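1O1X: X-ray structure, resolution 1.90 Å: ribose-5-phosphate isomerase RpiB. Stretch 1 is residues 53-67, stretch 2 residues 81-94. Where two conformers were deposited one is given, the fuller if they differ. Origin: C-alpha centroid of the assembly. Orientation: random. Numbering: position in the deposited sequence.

Stretch 1 (53-67) DYPDYAKKVVQSILS
Stretch 2 81-94: LGMSIAANRYRGIR

Packing of residues 53-67 against 81-94 in RpiB. The first stretch is helical from Pro-55 through Leu-66; the second opens helical from Leu-81 through Ala-86, then passes through a type I turn (Ala-87 to Tyr-90) and a type II turn (Tyr-90 to Ile-93). The helix axes run N to C in broadly the same sense, 52° apart (signed crossing -52°), closest approach 8.9 Å. No hydrogen bond links the stretches; the contact, 631 Å² summed over both sides, rests on shape. Small residues permit the close approach: the CA atoms of Ala-58 and Ala-87 lie 5.4 Å apart, those of Pro-55 and Ala-86 5.6 Å, and Ala-58 CB meets Ala-86 CB at 3.8 Å. At the N-terminal end, Tyr-54 (chi1 p, 58°; chi2 85°) lays a ring face over Gly-82, CE1 to CA 3.2 Å; a CB on Gly-82 would fall 2.6 Å from that CE1, so the hollow exists because the side chain is absent. Selenomethionine Met-83 (m, m, t) fills the neighbouring space, its SE 3.5 Å from Tyr-54 O and 3.8 Å from Ala-58 CB, its CE 3.9 Å from Tyr-57 CB. Farther along, Val-62 (t) is the central bump: CG2 reaches Ala-87 CB at 4.0 Å, and CG1 sits over a face of the Tyr-90 ring (chi1 m, chi2 -85°), 4.0 Å from its centroid and 25° off the normal, a CH-pi contact, and 3.9 Å from Ile-93 CG1. Lys-59 (m, t, t, p) lends its aliphatic part, CG to Tyr-90 OH 3.5 Å, while its NZ is hydrogen-bonded elsewhere in the structure. At the end of the second turn, Ile-93 (m, m) brings CD1 to 3.7 Å from both Ile-65 CG2 and Leu-66 CD2. Leu-66 (m, t) bends inward over that turn, CD2 3.5 Å from Arg-91 O. At Gly-92 (phi/psi 93/-11) a CB would jam against Arg-91 O and sit a tight 3.2 Å from Leu-66 CD2; the hydrogen bond from Ile-93 N to Tyr-90 O, 3.1 Å, closes the turn.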

ATOM      1  N   ASP A  53      -7.943  18.948  17.150  1.00 12.27           N
ATOM      2  CA  ASP A  53      -8.764  18.725  15.959  1.00 11.84           C
ATOM      3  C   ASP A  53      -8.005  19.086  14.654  1.00 12.46           C
ATOM      4  O   ASP A  53      -7.642  20.247  14.420  1.00 12.89           O
ATOM      5  CB  ASP A  53     -10.067  19.517  16.052  1.00 11.09           C
ATOM      6  CG  ASP A  53     -10.878  19.183  17.291  1.00 11.83           C
ATOM      7  OD1 ASP A  53     -10.856  18.008  17.743  1.00 12.65           O
ATOM      8  OD2 ASP A  53     -11.584  20.049  17.868  1.00 10.53           O
ATOM      9  N   TYR A  54      -7.842  18.101  13.784  1.00 12.26           N
ATOM     10  CA  TYR A  54      -7.051  18.271  12.556  1.00 12.78           C
ATOM     11  C   TYR A  54      -7.403  19.520  11.690  1.00 12.51           C
ATOM     12  O   TYR A  54      -6.474  20.116  11.131  1.00 11.99           O
ATOM     13  CB  TYR A  54      -7.017  16.964  11.684  1.00 12.98           C
ATOM     14  CG  TYR A  54      -8.357  16.425  11.228  1.00 11.59           C
ATOM     15  CD1 TYR A  54      -8.989  16.903  10.072  1.00 11.81           C
ATOM     16  CD2 TYR A  54      -8.991  15.422  11.937  1.00 13.01           C
ATOM     17  CE1 TYR A  54     -10.258  16.417   9.686  1.00 10.81           C
ATOM     18  CE2 TYR A  54     -10.255  14.918  11.555  1.00 12.52           C
ATOM     19  CZ  TYR A  54     -10.880  15.413  10.417  1.00 11.48           C
ATOM     20  OH  TYR A  54     -12.118  14.894  10.057  1.00 13.05           O
ATOM     21  N   PRO A  55      -8.676  19.893  11.496  1.00 12.49           N
ATOM     22  CA  PRO A  55      -8.946  21.054  10.618  1.00 12.82           C
ATOM     23  C   PRO A  55      -8.294  22.369  11.100  1.00 13.25           C
ATOM     24  O   PRO A  55      -7.955  23.202  10.266  1.00 13.57           O
ATOM     25  CB  PRO A  55     -10.495  21.157  10.601  1.00 12.00           C
ATOM     26  CG  PRO A  55     -10.954  19.754  10.978  1.00 12.88           C
ATOM     27  CD  PRO A  55      -9.939  19.310  12.021  1.00 12.53           C
ATOM     28  N   ASP A  56      -8.114  22.540  12.418  1.00 14.01           N
ATOM     29  CA  ASP A  56      -7.469  23.721  12.967  1.00 13.76           C
ATOM     30  C   ASP A  56      -6.038  23.843  12.412  1.00 13.95           C
ATOM     31  O   ASP A  56      -5.566  24.948  12.120  1.00 14.05           O
ATOM     32  CB  ASP A  56      -7.456  23.662  14.479  1.00 13.75           C
ATOM     33  CG  ASP A  56      -8.852  23.820  15.094  1.00 16.05           C
ATOM     34  OD1 ASP A  56      -9.658  24.582  14.467  1.00 14.58           O
ATOM     35  OD2 ASP A  56      -9.182  23.283  16.211  1.00 14.60           O
ATOM     36  N   TYR A  57      -5.386  22.698  12.219  1.00 12.68           N
ATOM     37  CA  TYR A  57      -3.995  22.643  11.748  1.00 13.47           C
ATOM     38  C   TYR A  57      -3.845  22.721  10.217  1.00 13.67           C
ATOM     39  O   TYR A  57      -2.899  23.358   9.713  1.00 14.65           O
ATOM     40  CB  TYR A  57      -3.268  21.450  12.408  1.00 13.24           C
ATOM     41  CG  TYR A  57      -3.147  21.714  13.881  1.00 13.74           C
ATOM     42  CD1 TYR A  57      -2.138  22.515  14.360  1.00 13.97           C
ATOM     43  CD2 TYR A  57      -4.134  21.284  14.772  1.00 14.46           C
ATOM     44  CE1 TYR A  57      -2.058  22.832  15.732  1.00 15.58           C
ATOM     45  CE2 TYR A  57      -4.081  21.607  16.120  1.00 14.89           C
ATOM     46  CZ  TYR A  57      -3.020  22.356  16.596  1.00 17.74           C
ATOM     47  OH  TYR A  57      -2.957  22.696  17.929  1.00 18.83           O
ATOM     48  N   ALA A  58      -4.788  22.126   9.491  1.00 14.20           N
ATOM     49  CA  ALA A  58      -4.923  22.292   8.047  1.00 13.68           C
ATOM     50  C   ALA A  58      -4.971  23.781   7.688  1.00 14.01           C
ATOM     51  O   ALA A  58      -4.262  24.217   6.775  1.00 12.11           O
ATOM     52  CB  ALA A  58      -6.183  21.574   7.528  1.00 14.36           C
ATOM     53  N   LYS A  59      -5.747  24.565   8.452  1.00 13.69           N
ATOM     54  CA  LYS A  59      -5.970  25.976   8.141  1.00 14.24           C
ATOM     55  C   LYS A  59      -4.688  26.782   8.283  1.00 13.27           C
ATOM     56  O   LYS A  59      -4.449  27.713   7.504  1.00 13.74           O
ATOM     57  CB  LYS A  59      -7.015  26.612   9.069  1.00 14.85           C
ATOM     58  CG  LYS A  59      -8.428  26.158   8.833  1.00 17.93           C
ATOM     59  CD  LYS A  59      -9.348  26.728   9.911  1.00 21.10           C
ATOM     60  CE  LYS A  59     -10.806  26.530   9.492  1.00 25.01           C
ATOM     61  NZ  LYS A  59     -11.370  25.146   9.684  1.00 22.99           N
ATOM     62  N   LYS A  60      -3.878  26.449   9.269  1.00 12.46           N
ATOM     63  CA  LYS A  60      -2.619  27.180   9.489  1.00 12.89           C
ATOM     64  C   LYS A  60      -1.628  26.986   8.308  1.00 12.32           C
ATOM     65  O   LYS A  60      -0.968  27.921   7.878  1.00 12.61           O
ATOM     66  CB  LYS A  60      -1.951  26.747  10.796  1.00 13.28           C
ATOM     67  CG  LYS A  60      -2.801  26.938  12.054  1.00 15.51           C
ATOM     68  CD  LYS A  60      -2.133  26.385  13.289  1.00 21.23           C
ATOM     69  CE  LYS A  60      -2.976  26.600  14.591  1.00 25.31           C
ATOM     70  NZ  LYS A  60      -3.418  28.020  14.699  1.00 28.32           N
ATOM     71  N   VAL A  61      -1.496  25.766   7.834  1.00 12.69           N
ATOM     72  CA  VAL A  61      -0.629  25.466   6.682  1.00 13.10           C
ATOM     73  C   VAL A  61      -1.214  26.069   5.387  1.00 13.38           C
ATOM     74  O   VAL A  61      -0.498  26.682   4.588  1.00 14.11           O
ATOM     75  CB  VAL A  61      -0.351  23.955   6.529  1.00 12.92           C
ATOM     76  CG1 VAL A  61       0.332  23.629   5.193  1.00 12.33           C
ATOM     77  CG2 VAL A  61       0.515  23.446   7.668  1.00 10.58           C
ATOM     78  N   VAL A  62      -2.514  25.928   5.216  1.00 12.73           N
ATOM     79  CA  VAL A  62      -3.219  26.539   4.105  1.00 12.63           C
ATOM     80  C   VAL A  62      -2.968  28.023   4.039  1.00 13.31           C
ATOM     81  O   VAL A  62      -2.674  28.558   2.958  1.00 12.97           O
ATOM     82  CB  VAL A  62      -4.701  26.243   4.158  1.00 12.00           C
ATOM     83  CG1 VAL A  62      -5.483  27.168   3.251  1.00 14.18           C
ATOM     84  CG2 VAL A  62      -4.954  24.731   3.801  1.00 13.27           C
ATOM     85  N   GLN A  63      -3.108  28.705   5.154  1.00 12.66           N
ATOM     86  CA  GLN A  63      -2.941  30.146   5.153  1.00 14.59           C
ATOM     87  C   GLN A  63      -1.506  30.505   4.712  1.00 14.33           C
ATOM     88  O   GLN A  63      -1.270  31.453   3.989  1.00 12.44           O
ATOM     89  CB  GLN A  63      -3.256  30.681   6.553  1.00 15.08           C
ATOM     90  CG  GLN A  63      -2.729  32.069   6.878  0.65 18.69           C
ATOM     91  CD  GLN A  63      -3.391  33.124   6.064  0.65 23.64           C
ATOM     92  OE1 GLN A  63      -4.545  32.954   5.631  0.65 24.80           O
ATOM     93  NE2 GLN A  63      -2.671  34.230   5.836  0.65 25.97           N
ATOM     94  N   SER A  64      -0.558  29.723   5.173  1.00 15.07           N
ATOM     95  CA  SER A  64       0.831  29.954   4.851  1.00 15.85           C
ATOM     96  C   SER A  64       1.116  29.754   3.337  1.00 15.45           C
ATOM     97  O   SER A  64       1.838  30.549   2.718  1.00 15.59           O
ATOM     98  CB  SER A  64       1.693  29.080   5.760  1.00 15.77           C
ATOM     99  OG  SER A  64       3.035  29.372   5.516  1.00 22.05           O
ATOM    100  N   ILE A  65       0.491  28.748   2.724  1.00 15.28           N
ATOM    101  CA  ILE A  65       0.626  28.516   1.291  1.00 14.25           C
ATOM    102  C   ILE A  65      -0.078  29.616   0.486  1.00 14.81           C
ATOM    103  O   ILE A  65       0.502  30.184  -0.452  1.00 13.58           O
ATOM    104  CB  ILE A  65       0.071  27.140   0.906  1.00 15.02           C
ATOM    105  CG1 ILE A  65       0.900  25.993   1.495  1.00 16.14           C
ATOM    106  CG2 ILE A  65      -0.057  26.994  -0.594  1.00 15.29           C
ATOM    107  CD1 ILE A  65       2.401  26.046   1.183  1.00 19.21           C
ATOM    108  N   LEU A  66      -1.317  29.939   0.845  1.00 14.35           N
ATOM    109  CA  LEU A  66      -2.076  30.964   0.124  1.00 15.62           C
ATOM    110  C   LEU A  66      -1.468  32.356   0.241  1.00 14.86           C
ATOM    111  O   LEU A  66      -1.608  33.164  -0.676  1.00 14.77           O
ATOM    112  CB  LEU A  66      -3.544  31.003   0.584  1.00 15.53           C
ATOM    113  CG  LEU A  66      -4.332  29.734   0.290  1.00 15.98           C
ATOM    114  CD1 LEU A  66      -5.751  29.926   0.764  1.00 18.54           C
ATOM    115  CD2 LEU A  66      -4.332  29.371  -1.190  1.00 19.20           C
ATOM    116  N   SER A  67      -0.798  32.637   1.338  1.00 15.39           N
ATOM    117  CA  SER A  67      -0.112  33.932   1.538  1.00 15.55           C
ATOM    118  C   SER A  67       1.309  33.976   0.911  1.00 16.37           C
ATOM    119  O   SER A  67       2.028  34.938   1.081  1.00 16.94           O
ATOM    120  CB  SER A  67      -0.026  34.269   3.023  0.65 15.64           C
ATOM    121  OG  SER A  67       0.855  33.392   3.663  0.65 15.17           O
ATOM    122  N   LEU A  81      -6.716  11.121   5.900  1.00  9.89           N
ATOM    123  CA  LEU A  81      -7.998  11.422   5.269  1.00 10.56           C
ATOM    124  C   LEU A  81      -8.550  12.783   5.694  1.00 10.24           C
ATOM    125  O   LEU A  81      -8.939  13.575   4.847  1.00 11.51           O
ATOM    126  CB  LEU A  81      -8.987  10.313   5.546  1.00 11.22           C
ATOM    127  CG  LEU A  81      -8.608   8.953   4.891  1.00 12.80           C
ATOM    128  CD1 LEU A  81      -9.538   7.891   5.375  1.00 15.08           C
ATOM    129  CD2 LEU A  81      -8.610   9.029   3.404  1.00 10.68           C
ATOM    130  N   GLY A  82      -8.579  13.052   6.995  1.00 11.53           N
ATOM    131  CA  GLY A  82      -9.062  14.317   7.534  1.00 11.82           C
ATOM    132  C   GLY A  82      -8.360  15.526   6.952  1.00 11.25           C
ATOM    133  O   GLY A  82      -9.018  16.464   6.525  1.00 11.08           O
HETATM  134  N   MSE A  83      -7.040  15.459   6.860  1.00 11.41           N
HETATM  135  CA  MSE A  83      -6.242  16.517   6.278  1.00 12.23           C
HETATM  136  C   MSE A  83      -6.488  16.694   4.781  1.00 12.11           C
HETATM  137  O   MSE A  83      -6.590  17.848   4.280  1.00 12.23           O
HETATM  138  CB  MSE A  83      -4.753  16.283   6.509  1.00 13.01           C
HETATM  139  CG  MSE A  83      -4.269  16.455   7.927  1.00 14.84           C
HETATM  140 SE   MSE A  83      -4.770  18.222   8.728  1.00 17.68          SE
HETATM  141  CE  MSE A  83      -3.632  18.130  10.372  1.00 15.39           C
ATOM    142  N   SER A  84      -6.602  15.589   4.060  1.00 12.25           N
ATOM    143  CA  SER A  84      -6.868  15.638   2.618  1.00 12.08           C
ATOM    144  C   SER A  84      -8.249  16.314   2.344  1.00 12.19           C
ATOM    145  O   SER A  84      -8.389  17.088   1.389  1.00 14.41           O
ATOM    146  CB  SER A  84      -6.770  14.277   1.936  0.65 12.26           C
ATOM    147  OG  SER A  84      -7.825  13.419   2.274  0.65 14.21           O
ATOM    148  N   ILE A  85      -9.217  16.078   3.219  1.00 11.40           N
ATOM    149  CA  ILE A  85     -10.529  16.706   3.103  1.00 11.03           C
ATOM    150  C   ILE A  85     -10.468  18.183   3.509  1.00 10.73           C
ATOM    151  O   ILE A  85     -10.854  19.058   2.749  1.00  9.53           O
ATOM    152  CB  ILE A  85     -11.576  15.944   3.909  1.00 10.46           C
ATOM    153  CG1 ILE A  85     -11.779  14.509   3.368  1.00 11.22           C
ATOM    154  CG2 ILE A  85     -12.925  16.635   3.862  1.00 10.42           C
ATOM    155  CD1 ILE A  85     -12.375  13.564   4.369  1.00 10.71           C
ATOM    156  N   ALA A  86      -9.943  18.469   4.691  1.00  9.73           N
ATOM    157  CA  ALA A  86      -9.966  19.830   5.219  1.00 10.29           C
ATOM    158  C   ALA A  86      -9.193  20.833   4.380  1.00 10.70           C
ATOM    159  O   ALA A  86      -9.672  21.942   4.127  1.00 10.88           O
ATOM    160  CB  ALA A  86      -9.463  19.846   6.656  1.00 10.40           C
ATOM    161  N   ALA A  87      -8.005  20.441   3.913  1.00 10.70           N
ATOM    162  CA  ALA A  87      -7.136  21.359   3.190  1.00 10.56           C
ATOM    163  C   ALA A  87      -7.680  21.665   1.805  1.00 10.11           C
ATOM    164  O   ALA A  87      -7.528  22.780   1.322  1.00 10.54           O
ATOM    165  CB  ALA A  87      -5.683  20.841   3.140  1.00  9.44           C
ATOM    166  N   ASN A  88      -8.335  20.694   1.187  1.00  9.40           N
ATOM    167  CA  ASN A  88      -8.829  20.872  -0.172  1.00  9.45           C
ATOM    168  C   ASN A  88     -10.150  21.659  -0.264  1.00  9.82           C
ATOM    169  O   ASN A  88     -10.706  21.866  -1.337  1.00  9.96           O
ATOM    170  CB  ASN A  88      -8.901  19.516  -0.839  1.00 10.01           C
ATOM    171  CG  ASN A  88      -7.520  19.018  -1.274  1.00  9.40           C
ATOM    172  OD1 ASN A  88      -6.728  19.793  -1.864  1.00  9.35           O
ATOM    173  ND2 ASN A  88      -7.241  17.747  -1.013  1.00  8.90           N
ATOM    174  N   ARG A  89     -10.639  22.141   0.875  1.00 10.39           N
ATOM    175  CA  ARG A  89     -11.749  23.096   0.925  1.00 10.67           C
ATOM    176  C   ARG A  89     -11.393  24.441   0.302  1.00 11.52           C
ATOM    177  O   ARG A  89     -12.277  25.201  -0.066  1.00 11.38           O
ATOM    178  CB  ARG A  89     -12.194  23.309   2.367  1.00 10.54           C
ATOM    179  CG  ARG A  89     -13.066  22.201   2.906  1.00 10.37           C
ATOM    180  CD  ARG A  89     -14.457  22.195   2.283  1.00 10.13           C
ATOM    181  NE  ARG A  89     -15.341  21.305   3.017  1.00  9.59           N
ATOM    182  CZ  ARG A  89     -15.432  19.979   2.834  1.00 10.56           C
ATOM    183  NH1 ARG A  89     -14.698  19.345   1.932  1.00  8.48           N
ATOM    184  NH2 ARG A  89     -16.274  19.285   3.585  1.00 11.14           N
ATOM    185  N   TYR A  90     -10.095  24.723   0.193  1.00 11.88           N
ATOM    186  CA  TYR A  90      -9.624  26.050  -0.192  1.00 11.99           C
ATOM    187  C   TYR A  90      -9.181  26.108  -1.639  1.00 12.03           C
ATOM    188  O   TYR A  90      -8.313  25.330  -2.072  1.00 10.59           O
ATOM    189  CB  TYR A  90      -8.489  26.465   0.735  1.00 12.41           C
ATOM    190  CG  TYR A  90      -8.971  26.566   2.154  1.00 13.60           C
ATOM    191  CD1 TYR A  90      -9.578  27.729   2.610  1.00 17.06           C
ATOM    192  CD2 TYR A  90      -8.860  25.489   3.021  1.00 14.58           C
ATOM    193  CE1 TYR A  90     -10.073  27.797   3.881  1.00 19.69           C
ATOM    194  CE2 TYR A  90      -9.328  25.551   4.294  1.00 16.98           C
ATOM    195  CZ  TYR A  90      -9.944  26.700   4.715  1.00 19.46           C
ATOM    196  OH  TYR A  90     -10.380  26.791   5.987  1.00 23.06           O
ATOM    197  N   ARG A  91      -9.747  27.037  -2.391  1.00 11.87           N
ATOM    198  CA  ARG A  91      -9.284  27.258  -3.755  1.00 13.35           C
ATOM    199  C   ARG A  91      -7.786  27.628  -3.754  1.00 12.47           C
ATOM    200  O   ARG A  91      -7.282  28.345  -2.875  1.00 12.23           O
ATOM    201  CB  ARG A  91     -10.140  28.332  -4.463  1.00 15.46           C
ATOM    202  CG  ARG A  91     -11.591  27.834  -4.810  1.00 20.15           C
ATOM    203  CD  ARG A  91     -12.503  28.933  -5.396  1.00 23.52           C
ATOM    204  NE  ARG A  91     -12.103  29.360  -6.739  1.00 28.84           N
ATOM    205  CZ  ARG A  91     -11.336  30.429  -7.013  1.00 33.05           C
ATOM    206  NH1 ARG A  91     -10.856  31.212  -6.044  1.00 35.54           N
ATOM    207  NH2 ARG A  91     -11.031  30.711  -8.270  1.00 30.67           N
ATOM    208  N   GLY A  92      -7.060  27.062  -4.697  1.00 12.13           N
ATOM    209  CA  GLY A  92      -5.630  27.248  -4.773  1.00 12.46           C
ATOM    210  C   GLY A  92      -4.824  26.198  -4.062  1.00 12.41           C
ATOM    211  O   GLY A  92      -3.607  26.198  -4.199  1.00 12.65           O
ATOM    212  N   ILE A  93      -5.467  25.354  -3.251  1.00 11.34           N
ATOM    213  CA  ILE A  93      -4.776  24.309  -2.518  1.00 11.14           C
ATOM    214  C   ILE A  93      -4.991  22.994  -3.208  1.00 11.32           C
ATOM    215  O   ILE A  93      -6.118  22.638  -3.554  1.00 10.84           O
ATOM    216  CB  ILE A  93      -5.294  24.223  -1.039  1.00 11.37           C
ATOM    217  CG1 ILE A  93      -5.036  25.543  -0.308  1.00 12.55           C
ATOM    218  CG2 ILE A  93      -4.707  22.987  -0.313  1.00 11.23           C
ATOM    219  CD1 ILE A  93      -3.543  25.928  -0.130  1.00 14.40           C
ATOM    220  N   ARG A  94      -3.899  22.271  -3.438  1.00 11.46           N
ATOM    221  CA  ARG A  94      -3.956  20.920  -4.005  1.00 10.42           C
ATOM    222  C   ARG A  94      -3.155  20.018  -3.061  1.00 10.84           C
ATOM    223  O   ARG A  94      -1.942  19.918  -3.133  1.00  9.70           O
ATOM    224  CB  ARG A  94      -3.451  20.956  -5.434  1.00 11.64           C
ATOM    225  CG  ARG A  94      -4.380  21.731  -6.393  1.00 11.80           C
ATOM    226  CD  ARG A  94      -3.895  21.808  -7.840  1.00 12.31           C
ATOM    227  NE  ARG A  94      -2.611  22.471  -7.859  1.00 11.75           N
ATOM    228  CZ  ARG A  94      -2.409  23.778  -7.775  1.00 12.70           C
ATOM    229  NH1 ARG A  94      -3.403  24.634  -7.754  1.00 11.63           N
ATOM    230  NH2 ARG A  94      -1.169  24.222  -7.674  1.00 13.48           N
TER